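PDB 1A8Q: bromoperoxidase A1 from Streptomyces aureofaciens, which is a cofactor-free haloperoxidase of the alpha/beta hydrolase superfamily, able to brominate and possibly a chlorinating enzyme in 7-chlorotetracycline biosynthesis. Local coordinates for residues F12-G17 / D37-V42; P21-H26 / D74-L79; H26-N31 / S152-D157; V116-I121 / G253-P258; A165-N170 / D222-P227. All blocks are in the same frame, centred on the assembly; numbering follows the deposited sequence.

Interaction 1. Residues F12-G17 / D37-V42; sequences FYKDWG and DQLKAV
With CG beside the backbone N (chi1 -72°), Trp16 swings its indole off strand 10-16 toward helix 36-44, and Leu39 takes the equivalent position (chi1 -80°), reaching back across the indole. The two side chains meet at about a right angle. The benzo side of the indole does the touching: Trp16 CZ3 lies 3.5 Å from Leu39 CB, and Trp16 CE3 is nearly as close to the same carbon. Leu39 CD1 rises over one ring face, offset toward the rim, while Lys40 N sits at the edge, 4.0 Å from Trp16 CZ3. Beyond the indole, the aliphatic part of Lys14 brushes Leu39, with Lys14 CD 4.3 Å from Leu39 CD1, before its amine turns away to a salt bridge with Asp33. Leu39 also rests on Phe24 of strand 21-25 and Ala51 of strand 48-52. The axes of strand 12-16 and helix 37-42 approach to 9.9 Å, 22° from parallel. A helix laid against the central sheet in this way belongs to the alpha/beta hydrolase fold.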
# COMPACT_ATOMS: atom_id res chain seq x y z
N PHE A 12 -15.53 -3.13 -2.21
CA PHE A 12 -15.69 -4.30 -1.32
C PHE A 12 -14.76 -4.14 -0.13
O PHE A 12 -13.62 -3.71 -0.34
CB PHE A 12 -15.28 -5.58 -2.09
CG PHE A 12 -15.47 -6.83 -1.25
CD1 PHE A 12 -16.72 -7.43 -1.19
CD2 PHE A 12 -14.39 -7.37 -0.58
CE1 PHE A 12 -16.86 -8.59 -0.42
CE2 PHE A 12 -14.56 -8.51 0.20
CZ PHE A 12 -15.80 -9.11 0.28
N TYR A 13 -15.13 -4.59 1.08
CA TYR A 13 -14.18 -4.50 2.17
C TYR A 13 -14.51 -5.59 3.21
O TYR A 13 -15.63 -6.07 3.25
CB TYR A 13 -14.12 -3.12 2.88
CG TYR A 13 -15.45 -2.71 3.50
CD1 TYR A 13 -16.50 -2.20 2.78
CD2 TYR A 13 -15.59 -2.90 4.88
CE1 TYR A 13 -17.70 -1.86 3.39
CE2 TYR A 13 -16.78 -2.54 5.51
CZ TYR A 13 -17.81 -2.04 4.76
OH TYR A 13 -19.01 -1.71 5.37
N LYS A 14 -13.47 -5.92 3.96
CA LYS A 14 -13.59 -6.79 5.13
C LYS A 14 -13.62 -5.93 6.39
O LYS A 14 -12.93 -4.91 6.42
CB LYS A 14 -12.31 -7.64 5.22
CG LYS A 14 -12.30 -8.74 4.15
CD LYS A 14 -11.11 -9.63 4.28
CE LYS A 14 -10.02 -9.48 3.24
NZ LYS A 14 -10.56 -9.58 1.84
N ASP A 15 -14.49 -6.31 7.37
CA ASP A 15 -14.58 -5.44 8.57
C ASP A 15 -14.69 -6.40 9.75
O ASP A 15 -15.76 -7.07 9.87
CB ASP A 15 -15.83 -4.59 8.43
CG ASP A 15 -16.15 -3.68 9.62
OD1 ASP A 15 -15.43 -3.77 10.60
OD2 ASP A 15 -17.10 -2.91 9.51
N TRP A 16 -13.59 -6.56 10.44
CA TRP A 16 -13.52 -7.59 11.49
C TRP A 16 -13.36 -6.96 12.87
O TRP A 16 -12.56 -6.07 13.04
CB TRP A 16 -12.27 -8.43 11.20
CG TRP A 16 -12.36 -9.36 10.00
CD1 TRP A 16 -13.43 -9.56 9.18
CD2 TRP A 16 -11.30 -10.17 9.50
NE1 TRP A 16 -13.10 -10.43 8.18
CE2 TRP A 16 -11.81 -10.86 8.36
CE3 TRP A 16 -9.99 -10.43 9.89
CZ2 TRP A 16 -11.03 -11.75 7.63
CZ3 TRP A 16 -9.21 -11.32 9.17
CH2 TRP A 16 -9.76 -11.98 8.04
N GLY A 17 -14.05 -7.55 13.85
CA GLY A 17 -13.77 -7.10 15.22
C GLY A 17 -14.47 -5.84 15.66
O GLY A 17 -15.26 -5.20 15.00
N ASP A 37 -3.12 -11.54 7.28
CA ASP A 37 -2.30 -11.82 8.47
C ASP A 37 -2.39 -10.66 9.47
O ASP A 37 -2.49 -10.90 10.68
CB ASP A 37 -0.88 -12.07 8.05
CG ASP A 37 -0.66 -13.35 7.25
OD1 ASP A 37 -0.68 -14.47 7.77
OD2 ASP A 37 -0.32 -13.19 6.06
N GLN A 38 -2.27 -9.44 8.97
CA GLN A 38 -2.30 -8.27 9.85
C GLN A 38 -3.67 -7.98 10.39
O GLN A 38 -3.84 -7.52 11.53
CB GLN A 38 -1.80 -6.99 9.07
CG GLN A 38 -0.32 -7.12 8.80
CD GLN A 38 0.09 -8.14 7.77
OE1 GLN A 38 -0.56 -8.27 6.73
NE2 GLN A 38 1.17 -8.86 8.04
N LEU A 39 -4.74 -8.25 9.61
CA LEU A 39 -6.09 -8.07 10.09
C LEU A 39 -6.35 -8.99 11.32
O LEU A 39 -6.86 -8.48 12.32
CB LEU A 39 -7.11 -8.53 9.01
CG LEU A 39 -7.28 -7.41 7.94
CD1 LEU A 39 -8.02 -8.08 6.77
CD2 LEU A 39 -8.05 -6.22 8.44
N LYS A 40 -5.92 -10.23 11.24
CA LYS A 40 -6.10 -11.13 12.40
C LYS A 40 -5.27 -10.61 13.57
O LYS A 40 -5.77 -10.57 14.71
CB LYS A 40 -5.75 -12.59 12.05
CG LYS A 40 -5.73 -13.48 13.33
CD LYS A 40 -5.62 -14.95 12.96
CE LYS A 40 -5.31 -15.79 14.23
NZ LYS A 40 -6.47 -15.64 15.14
N ALA A 41 -4.03 -10.25 13.33
CA ALA A 41 -3.16 -9.78 14.42
C ALA A 41 -3.80 -8.60 15.15
O ALA A 41 -3.77 -8.59 16.39
CB ALA A 41 -1.79 -9.41 13.91
N VAL A 42 -4.26 -7.57 14.44
CA VAL A 42 -4.82 -6.43 15.17
C VAL A 42 -6.14 -6.75 15.83
O VAL A 42 -6.41 -6.25 16.94
CB VAL A 42 -4.91 -5.15 14.31
CG1 VAL A 42 -3.49 -4.90 13.78
CG2 VAL A 42 -5.94 -5.29 13.21

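Interaction 2. Residues P21-H26 / D74-L79; sequences PVVFIH and DDLNDL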
# COMPACT_ATOMS: atom_id res chain seq x y z
N PRO A 21 -10.52 1.59 15.17
CA PRO A 21 -10.30 1.11 13.81
C PRO A 21 -8.92 1.27 13.26
O PRO A 21 -8.31 2.35 13.31
CB PRO A 21 -11.30 1.91 12.98
CG PRO A 21 -11.85 2.99 13.82
CD PRO A 21 -11.36 2.80 15.22
N VAL A 22 -8.47 0.23 12.57
CA VAL A 22 -7.22 0.16 11.87
C VAL A 22 -7.61 -0.17 10.40
O VAL A 22 -8.19 -1.23 10.18
CB VAL A 22 -6.26 -0.88 12.41
CG1 VAL A 22 -4.92 -0.81 11.65
CG2 VAL A 22 -6.03 -0.70 13.91
N VAL A 23 -7.37 0.76 9.50
CA VAL A 23 -7.82 0.59 8.11
C VAL A 23 -6.58 0.36 7.27
O VAL A 23 -5.64 1.17 7.22
CB VAL A 23 -8.60 1.82 7.61
CG1 VAL A 23 -8.88 1.74 6.11
CG2 VAL A 23 -9.91 2.00 8.39
N PHE A 24 -6.56 -0.75 6.54
CA PHE A 24 -5.40 -1.18 5.77
C PHE A 24 -5.61 -0.87 4.29
O PHE A 24 -6.72 -1.11 3.79
CB PHE A 24 -5.18 -2.69 5.93
CG PHE A 24 -4.72 -3.10 7.32
CD1 PHE A 24 -5.68 -3.36 8.27
CD2 PHE A 24 -3.37 -3.20 7.58
CE1 PHE A 24 -5.25 -3.75 9.56
CE2 PHE A 24 -2.93 -3.59 8.86
CZ PHE A 24 -3.90 -3.86 9.81
N ILE A 25 -4.54 -0.34 3.67
CA ILE A 25 -4.65 0.15 2.29
C ILE A 25 -3.61 -0.55 1.46
O ILE A 25 -2.39 -0.43 1.58
CB ILE A 25 -4.31 1.69 2.27
CG1 ILE A 25 -5.28 2.45 3.20
CG2 ILE A 25 -4.46 2.24 0.84
CD1 ILE A 25 -4.80 3.89 3.45
N HIS A 26 -4.07 -1.48 0.56
CA HIS A 26 -3.17 -2.36 -0.12
C HIS A 26 -2.39 -1.78 -1.32
O HIS A 26 -2.76 -0.71 -1.75
CB HIS A 26 -3.96 -3.61 -0.67
CG HIS A 26 -4.90 -3.29 -1.80
ND1 HIS A 26 -4.51 -3.26 -3.11
CD2 HIS A 26 -6.25 -2.99 -1.76
CE1 HIS A 26 -5.57 -2.96 -3.85
NE2 HIS A 26 -6.61 -2.79 -3.09
N ASP A 74 -10.68 9.84 -2.37
CA ASP A 74 -12.06 10.18 -2.16
C ASP A 74 -12.87 8.90 -1.90
O ASP A 74 -13.86 8.92 -1.18
CB ASP A 74 -12.70 10.99 -3.29
CG ASP A 74 -12.10 12.39 -3.42
OD1 ASP A 74 -11.35 12.83 -2.56
OD2 ASP A 74 -12.38 13.05 -4.46
N ASP A 75 -12.49 7.81 -2.60
CA ASP A 75 -13.15 6.53 -2.31
C ASP A 75 -12.85 6.13 -0.86
O ASP A 75 -13.80 5.72 -0.18
CB ASP A 75 -12.64 5.44 -3.25
CG ASP A 75 -13.14 5.59 -4.68
OD1 ASP A 75 -14.01 6.41 -5.01
OD2 ASP A 75 -12.63 4.80 -5.51
N LEU A 76 -11.63 6.32 -0.39
CA LEU A 76 -11.29 6.04 1.02
C LEU A 76 -12.10 6.95 1.93
O LEU A 76 -12.70 6.49 2.92
CB LEU A 76 -9.78 6.18 1.22
CG LEU A 76 -9.28 6.05 2.67
CD1 LEU A 76 -9.55 4.62 3.14
CD2 LEU A 76 -7.80 6.38 2.78
N ASN A 77 -12.24 8.23 1.56
CA ASN A 77 -13.08 9.14 2.36
C ASN A 77 -14.51 8.66 2.46
O ASN A 77 -15.15 8.74 3.52
CB ASN A 77 -13.02 10.57 1.79
CG ASN A 77 -13.92 11.52 2.58
OD1 ASN A 77 -14.90 12.07 2.08
ND2 ASN A 77 -13.61 11.68 3.83
N ASP A 78 -15.07 8.14 1.36
CA ASP A 78 -16.45 7.65 1.38
C ASP A 78 -16.58 6.46 2.34
O ASP A 78 -17.59 6.40 3.04
CB ASP A 78 -16.96 7.24 -0.01
CG ASP A 78 -17.26 8.43 -0.91
OD1 ASP A 78 -17.42 9.57 -0.41
OD2 ASP A 78 -17.33 8.22 -2.13
N LEU A 79 -15.60 5.58 2.39
CA LEU A 79 -15.65 4.41 3.27
C LEU A 79 -15.57 4.85 4.73
O LEU A 79 -16.36 4.41 5.57
CB LEU A 79 -14.48 3.48 2.93
CG LEU A 79 -14.34 2.24 3.83
CD1 LEU A 79 -15.42 1.23 3.55
CD2 LEU A 79 -12.96 1.63 3.62
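No flat group of either segment joins the meeting of Val23 and Ile25 with Leu76, which is made by methyl groups alone; the ring of Phe24 lies on the other side of strand 21-25. The side chain of His52, from strand 48-52, touches Ile25, Leu76 and Leu79. Leu76 points from helix 69-82 toward the sheet with CG trans to its backbone N (chi1 174°) and divides its two methyls between two strand residues. Leu76 CD2 meets Ile25 CD1 at 4.0 Å, the side chains at about a right angle, whereas Leu76 CD1 lies 4.2 Å from Val23 CG1 as those two pass in opposite directions. Both strand residues belong to the parallel core of the alpha/beta hydrolase sheet, between strands 48-52 and 88-93, and Glu99 also touches Ile25 and Leu76. Asp75 turns elsewhere, to Arg6 and Arg55. What faces the sheet is apolar and buried, so this contact rests on dispersion and the exclusion of water.

Interaction 3. Residues H26-N31 / S152-D157; sequences HGWPLN and SQFWKD
Trp28 and Trp155 form a T-shaped pair in which the edge of Trp155 points at the face of Trp28. Their six-membered rings have centroids 5.2 Å apart and planes at 74°, and Trp155 CZ3 comes within 3.6 Å of Trp28 CH2. Trp28 CG stands trans to the backbone N (chi1 175°), which carries the ring toward Trp155. Pro29 covers one face of the Trp155 ring in a CH-pi contact, its CG 3.8 Å from the centroid of the six-membered ring; on the opposite face lies Phe154 CD2, and Phe154 CE2 is 4.2 Å from Trp28 CH2. The peptide between Trp28 and Pro29 is cis, consistent with both side chains meeting the same indole. Gly27 O takes two bonds from opposite faces of its plane, His26 ND1 at 2.8 Å and Leu30 N at 3.0 Å. Trp28 NE1 bonds to Gly192 O, and the Trp28 side chain lies about 6 Å from that of Ser94. The His-Gly loop after strand 21-25 probably contributes to the oxyanion hole, as is common in alpha/beta hydrolases. The loop thus joins strand 21-25 to helix 137-162, with helix 174-184 beside Pro29 and Trp155 and helix 189-201 beside Trp28.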
# COMPACT_ATOMS: atom_id res chain seq x y z
N HIS A 26 -4.07 -1.48 0.56
CA HIS A 26 -3.17 -2.36 -0.12
C HIS A 26 -2.39 -1.78 -1.32
O HIS A 26 -2.76 -0.71 -1.75
CB HIS A 26 -3.96 -3.61 -0.67
CG HIS A 26 -4.90 -3.29 -1.80
ND1 HIS A 26 -4.51 -3.26 -3.11
CD2 HIS A 26 -6.25 -2.99 -1.76
CE1 HIS A 26 -5.57 -2.96 -3.85
NE2 HIS A 26 -6.61 -2.79 -3.09
N GLY A 27 -1.40 -2.55 -1.77
CA GLY A 27 -0.59 -2.06 -2.91
C GLY A 27 -1.01 -2.71 -4.24
O GLY A 27 -1.95 -3.48 -4.31
N TRP A 28 -0.25 -2.36 -5.28
CA TRP A 28 -0.51 -2.91 -6.62
C TRP A 28 0.24 -4.20 -6.74
O TRP A 28 1.40 -4.33 -6.30
CB TRP A 28 0.12 -1.87 -7.57
CG TRP A 28 0.17 -2.11 -9.06
CD1 TRP A 28 -0.74 -1.72 -9.97
CD2 TRP A 28 1.23 -2.75 -9.78
NE1 TRP A 28 -0.35 -2.08 -11.24
CE2 TRP A 28 0.86 -2.70 -11.14
CE3 TRP A 28 2.45 -3.34 -9.45
CZ2 TRP A 28 1.66 -3.22 -12.17
CZ3 TRP A 28 3.25 -3.86 -10.45
CH2 TRP A 28 2.83 -3.80 -11.80
N PRO A 29 -0.29 -5.19 -7.50
CA PRO A 29 -1.63 -5.19 -8.07
C PRO A 29 -2.60 -6.08 -7.29
O PRO A 29 -3.31 -6.95 -7.84
CB PRO A 29 -1.29 -5.92 -9.39
CG PRO A 29 -0.27 -6.95 -9.01
CD PRO A 29 0.49 -6.39 -7.83
N LEU A 30 -2.59 -5.93 -5.97
CA LEU A 30 -3.28 -6.88 -5.09
C LEU A 30 -4.60 -6.37 -4.63
O LEU A 30 -5.32 -5.71 -5.38
CB LEU A 30 -2.29 -7.17 -3.94
CG LEU A 30 -0.88 -7.56 -4.36
CD1 LEU A 30 -0.03 -7.80 -3.10
CD2 LEU A 30 -0.87 -8.80 -5.25
N ASN A 31 -5.01 -6.76 -3.41
CA ASN A 31 -6.30 -6.36 -2.91
C ASN A 31 -6.28 -6.58 -1.38
O ASN A 31 -5.18 -6.86 -0.91
CB ASN A 31 -7.47 -7.07 -3.59
CG ASN A 31 -7.41 -8.58 -3.48
OD1 ASN A 31 -7.45 -9.11 -2.37
ND2 ASN A 31 -7.38 -9.35 -4.59
N SER A 152 -0.95 -12.48 -17.26
CA SER A 152 -0.87 -13.64 -16.33
C SER A 152 0.56 -14.08 -16.10
O SER A 152 1.02 -14.20 -14.93
CB SER A 152 -1.72 -14.77 -16.92
OG SER A 152 -1.67 -15.90 -16.02
N GLN A 153 1.34 -14.29 -17.17
CA GLN A 153 2.75 -14.64 -17.04
C GLN A 153 3.49 -13.47 -16.36
O GLN A 153 4.40 -13.74 -15.58
CB GLN A 153 3.43 -14.82 -18.42
CG GLN A 153 4.85 -15.36 -18.32
CD GLN A 153 4.95 -16.68 -17.60
OE1 GLN A 153 4.13 -17.59 -17.81
NE2 GLN A 153 5.95 -16.86 -16.73
N PHE A 154 3.08 -12.25 -16.68
CA PHE A 154 3.79 -11.09 -16.08
C PHE A 154 3.70 -11.10 -14.56
O PHE A 154 4.67 -10.73 -13.86
CB PHE A 154 3.23 -9.78 -16.64
CG PHE A 154 3.95 -8.56 -16.07
CD1 PHE A 154 5.25 -8.32 -16.40
CD2 PHE A 154 3.22 -7.69 -15.26
CE1 PHE A 154 5.89 -7.16 -15.90
CE2 PHE A 154 3.85 -6.54 -14.76
CZ PHE A 154 5.16 -6.32 -15.12
N TRP A 155 2.55 -11.50 -14.01
CA TRP A 155 2.47 -11.53 -12.52
C TRP A 155 3.37 -12.62 -11.99
O TRP A 155 3.97 -12.46 -10.89
CB TRP A 155 1.01 -11.72 -12.10
CG TRP A 155 0.11 -10.63 -12.61
CD1 TRP A 155 -1.14 -10.81 -13.12
CD2 TRP A 155 0.32 -9.21 -12.54
NE1 TRP A 155 -1.67 -9.61 -13.47
CE2 TRP A 155 -0.80 -8.61 -13.11
CE3 TRP A 155 1.38 -8.42 -12.05
CZ2 TRP A 155 -0.94 -7.22 -13.22
CZ3 TRP A 155 1.23 -7.03 -12.14
CH2 TRP A 155 0.09 -6.46 -12.73
N LYS A 156 3.44 -13.79 -12.65
CA LYS A 156 4.34 -14.84 -12.19
C LYS A 156 5.79 -14.35 -12.20
O LYS A 156 6.53 -14.58 -11.22
CB LYS A 156 4.23 -16.07 -13.09
CG LYS A 156 2.76 -16.55 -13.05
CD LYS A 156 2.38 -17.59 -14.07
CE LYS A 156 3.45 -18.60 -14.41
NZ LYS A 156 3.73 -19.51 -13.25
N ASP A 157 6.19 -13.62 -13.27
CA ASP A 157 7.56 -13.14 -13.32
C ASP A 157 7.83 -12.02 -12.31
O ASP A 157 8.92 -11.97 -11.73
CB ASP A 157 7.86 -12.61 -14.73
CG ASP A 157 7.81 -13.69 -15.80
OD1 ASP A 157 7.93 -14.88 -15.52
OD2 ASP A 157 7.68 -13.31 -16.98

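Interaction 4. Residues V116-I121 / G253-P258; sequences VLLSAI and GIAMVP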
# COMPACT_ATOMS: atom_id res chain seq x y z
N VAL A 116 0.75 4.55 9.20
CA VAL A 116 1.91 3.69 9.02
C VAL A 116 2.15 3.59 7.51
O VAL A 116 1.21 3.25 6.80
CB VAL A 116 1.66 2.25 9.53
CG1 VAL A 116 2.87 1.37 9.27
CG2 VAL A 116 1.34 2.30 11.05
N LEU A 117 3.38 3.81 7.08
CA LEU A 117 3.72 3.73 5.65
C LEU A 117 4.68 2.57 5.52
O LEU A 117 5.83 2.64 5.93
CB LEU A 117 4.40 5.04 5.21
CG LEU A 117 3.50 6.27 5.07
CD1 LEU A 117 4.44 7.43 4.68
CD2 LEU A 117 2.44 6.18 4.00
N LEU A 118 4.20 1.44 4.97
CA LEU A 118 5.07 0.28 4.80
C LEU A 118 5.53 0.16 3.37
O LEU A 118 4.68 0.02 2.45
CB LEU A 118 4.19 -0.99 5.14
CG LEU A 118 4.89 -2.33 4.90
CD1 LEU A 118 6.09 -2.57 5.79
CD2 LEU A 118 3.91 -3.50 5.14
N SER A 119 6.82 0.26 3.14
CA SER A 119 7.44 0.11 1.80
C SER A 119 6.67 0.96 0.81
O SER A 119 6.31 0.47 -0.28
CB SER A 119 7.39 -1.37 1.38
OG SER A 119 7.90 -2.20 2.46
N ALA A 120 6.45 2.24 1.14
CA ALA A 120 5.54 3.08 0.41
C ALA A 120 6.23 4.03 -0.57
O ALA A 120 7.37 4.42 -0.33
CB ALA A 120 4.71 3.89 1.41
N ILE A 121 5.49 4.43 -1.58
CA ILE A 121 6.02 5.29 -2.62
C ILE A 121 6.36 6.73 -2.27
O ILE A 121 7.19 7.26 -3.03
CB ILE A 121 5.10 5.27 -3.86
CG1 ILE A 121 3.73 5.88 -3.58
CG2 ILE A 121 5.00 3.83 -4.42
CD1 ILE A 121 2.86 6.01 -4.83
N GLY A 253 7.66 -7.33 -0.05
CA GLY A 253 6.51 -8.08 0.41
C GLY A 253 6.56 -8.48 1.89
O GLY A 253 5.98 -9.52 2.25
N ILE A 254 7.02 -7.58 2.74
CA ILE A 254 7.14 -7.84 4.18
C ILE A 254 5.88 -8.35 4.83
O ILE A 254 5.97 -9.29 5.67
CB ILE A 254 7.58 -6.51 4.87
CG1 ILE A 254 9.06 -6.19 4.59
CG2 ILE A 254 7.33 -6.55 6.37
CD1 ILE A 254 9.33 -4.70 4.81
N ALA A 255 4.68 -7.88 4.48
CA ALA A 255 3.47 -8.28 5.19
C ALA A 255 3.08 -9.74 4.92
O ALA A 255 2.27 -10.28 5.70
CB ALA A 255 2.30 -7.40 4.77
N MET A 256 3.58 -10.33 3.83
CA MET A 256 3.19 -11.69 3.46
C MET A 256 4.26 -12.74 3.60
O MET A 256 3.98 -13.95 3.53
CB MET A 256 2.75 -11.63 1.95
CG MET A 256 1.38 -11.02 1.81
SD MET A 256 1.09 -10.55 0.05
CE MET A 256 2.10 -9.09 -0.02
N VAL A 257 5.53 -12.35 3.79
CA VAL A 257 6.62 -13.34 3.78
C VAL A 257 6.87 -13.87 5.19
O VAL A 257 6.95 -13.10 6.15
CB VAL A 257 7.92 -12.66 3.29
CG1 VAL A 257 9.12 -13.60 3.46
CG2 VAL A 257 7.87 -12.27 1.82
N PRO A 258 6.97 -15.17 5.37
CA PRO A 258 7.23 -15.74 6.69
C PRO A 258 8.43 -15.07 7.36
O PRO A 258 9.44 -14.86 6.71
CB PRO A 258 7.60 -17.20 6.38
CG PRO A 258 6.81 -17.50 5.14
CD PRO A 258 6.90 -16.23 4.33
O HOH W 1 6.36 -4.46 2.45
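A water bridges Ser119 and Ile254, donating to Ser119 OG at 2.7 Å and accepting a weak bond from Ile254 N at 3.2 Å. In this alpha/beta hydrolase fold, the end of strand 112-118 here faces the loop that follows the triad histidine, His252. The side chain of Ser119 lies about 4 Å from those of both Asp223 and His252, so the bridge borders the catalytic triad. Next to the water the contact turns apolar. Ile254 reaches toward the strand and ends against two partners: its CD1 is 3.7 Å from Ser119 OG and 4.0 Å from Leu118 CD1. Phe264 of helix 260-272 packs on both Leu118 and Ile254. The loop itself is turned by a bond from Met256 N to Gly253 O, 3.0 Å long, and Ala255 O accepts from Gln38 NE2. With its CG trans to the backbone N (chi1 175°), Leu118 spreads its methyls over successive loop residues; the second, CD2, lies 4.2 Å from Ala255 CB.

Interaction 5. Residues A165-N170 / D222-P227; sequences ANRPGN and DDQVVP
Arg167 grips the carboxylate of Asp222 side-on in a two-bond salt bridge, Arg167 NE to Asp222 OD2 at 3.0 Å and Arg167 NH2 to Asp222 OD1 at 2.9 Å. Both oxygens lie close to the guanidinium plane and are met on their syn sides, but about 35° out of the carboxylate plane. Asp222 reaches the guanidinium with CG trans to the backbone N (chi1 -169°). Alongside, Asn166 and Gln224 pair amide to amide, with planes only 9° apart. Gln224 NE2 gives a nearly straight bond to Asn166 OD1 (2.9 Å), and Asn166 ND2 returns one to Gln224 OE1 (3.2 Å), each donor lying on a lone pair of its acceptor. The two pairs touch where Gln224 NE2 sits over a face of the guanidinium, 3.9 Å from Arg167 NE. A type II beta turn from Arg167 to Asn170 shapes one loop. The other follows strand 215-220, where alpha/beta hydrolases carry the acid of the catalytic triad: Asp223 OD1 closes an Asx turn by accepting from Val225 N at 2.9 Å and also takes Val226 N at 2.8 Å, while its OD2 is bonded to His252 ND1. Further out, Ser164 packs on Gln224 and Val226 on His252.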
# COMPACT_ATOMS: atom_id res chain seq x y z
N ALA A 165 12.90 -12.94 -4.26
CA ALA A 165 13.03 -14.39 -4.18
C ALA A 165 14.27 -14.90 -4.89
O ALA A 165 14.51 -16.12 -4.98
CB ALA A 165 11.75 -14.99 -4.79
N ASN A 166 15.07 -14.00 -5.43
CA ASN A 166 16.36 -14.33 -6.01
C ASN A 166 17.45 -14.44 -4.95
O ASN A 166 18.57 -14.86 -5.29
CB ASN A 166 16.75 -13.29 -7.07
CG ASN A 166 16.33 -11.88 -6.69
OD1 ASN A 166 16.52 -11.39 -5.58
ND2 ASN A 166 15.71 -11.19 -7.65
N ARG A 167 17.18 -14.07 -3.71
CA ARG A 167 18.23 -14.17 -2.69
C ARG A 167 18.34 -15.57 -2.13
O ARG A 167 17.34 -16.12 -1.67
CB ARG A 167 17.96 -13.18 -1.56
CG ARG A 167 17.73 -11.77 -2.08
CD ARG A 167 19.01 -11.29 -2.76
NE ARG A 167 18.99 -9.83 -2.84
CZ ARG A 167 19.84 -9.16 -3.63
NH1 ARG A 167 20.69 -9.84 -4.38
NH2 ARG A 167 19.83 -7.84 -3.63
N PRO A 168 19.52 -16.17 -2.23
CA PRO A 168 19.76 -17.48 -1.68
C PRO A 168 19.30 -17.56 -0.24
O PRO A 168 19.50 -16.61 0.52
CB PRO A 168 21.29 -17.62 -1.73
CG PRO A 168 21.71 -16.70 -2.81
CD PRO A 168 20.74 -15.55 -2.80
N GLY A 169 18.67 -18.67 0.14
CA GLY A 169 18.23 -18.83 1.52
C GLY A 169 17.04 -18.00 1.96
O GLY A 169 16.81 -17.83 3.18
N ASN A 170 16.25 -17.47 1.02
CA ASN A 170 15.07 -16.69 1.41
C ASN A 170 13.97 -17.63 1.91
O ASN A 170 14.04 -18.85 1.67
CB ASN A 170 14.57 -15.85 0.23
CG ASN A 170 14.06 -16.73 -0.88
OD1 ASN A 170 12.97 -17.31 -0.75
ND2 ASN A 170 14.82 -16.89 -1.95
N ASP A 222 16.21 -4.32 1.05
CA ASP A 222 16.37 -5.09 -0.17
C ASP A 222 15.08 -5.02 -1.00
O ASP A 222 14.64 -6.01 -1.62
CB ASP A 222 16.76 -6.54 0.11
CG ASP A 222 17.18 -7.26 -1.15
OD1 ASP A 222 17.77 -6.64 -2.06
OD2 ASP A 222 16.86 -8.46 -1.31
N ASP A 223 14.44 -3.86 -0.94
CA ASP A 223 13.19 -3.66 -1.71
C ASP A 223 13.57 -3.37 -3.16
O ASP A 223 14.11 -2.32 -3.53
CB ASP A 223 12.38 -2.56 -1.04
CG ASP A 223 10.97 -2.45 -1.57
OD1 ASP A 223 10.81 -2.68 -2.80
OD2 ASP A 223 10.07 -2.13 -0.78
N GLN A 224 13.21 -4.34 -4.00
CA GLN A 224 13.57 -4.25 -5.43
C GLN A 224 12.48 -3.61 -6.24
O GLN A 224 12.56 -3.57 -7.50
CB GLN A 224 13.84 -5.69 -5.91
CG GLN A 224 15.01 -6.39 -5.28
CD GLN A 224 15.24 -7.83 -5.69
OE1 GLN A 224 14.81 -8.22 -6.78
NE2 GLN A 224 15.91 -8.61 -4.86
N VAL A 225 11.45 -3.08 -5.62
CA VAL A 225 10.31 -2.45 -6.31
C VAL A 225 10.27 -0.96 -5.99
O VAL A 225 10.13 -0.11 -6.89
CB VAL A 225 8.98 -3.11 -5.91
CG1 VAL A 225 7.77 -2.50 -6.61
CG2 VAL A 225 8.99 -4.62 -6.21
N VAL A 226 10.36 -0.62 -4.70
CA VAL A 226 10.28 0.76 -4.21
C VAL A 226 11.57 1.04 -3.45
O VAL A 226 11.76 0.58 -2.35
CB VAL A 226 9.04 0.94 -3.34
CG1 VAL A 226 8.93 2.36 -2.76
CG2 VAL A 226 7.75 0.65 -4.15
N PRO A 227 12.50 1.77 -4.05
CA PRO A 227 13.84 1.90 -3.49
C PRO A 227 13.86 2.70 -2.20
O PRO A 227 13.37 3.81 -2.17
CB PRO A 227 14.66 2.57 -4.58
CG PRO A 227 13.63 3.28 -5.41
CD PRO A 227 12.44 2.33 -5.43

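Overall arrangement
The contacts trace the alpha/beta hydrolase fold from sheet packing to active site. Interactions 1 and 2, with centres 12 Å apart, cross along the chain and meet at Phe24: helices 36-44 and 69-82 both pack on the central sheet, whose strand 21-25 leads through His26 into the loop of interaction 3. That loop packs against helix 137-162, an excursion following strand 112-118, and Leu30 touches Met256 of interaction 4. Interaction 5 is nested inside the loop that interaction 4 closes, and their centres also lie 12 Å apart; Ser119 touches Asp223. Interactions 3 and 4 border the catalytic triad and interaction 5 holds its Asp223, whereas interaction 1 lies away from it.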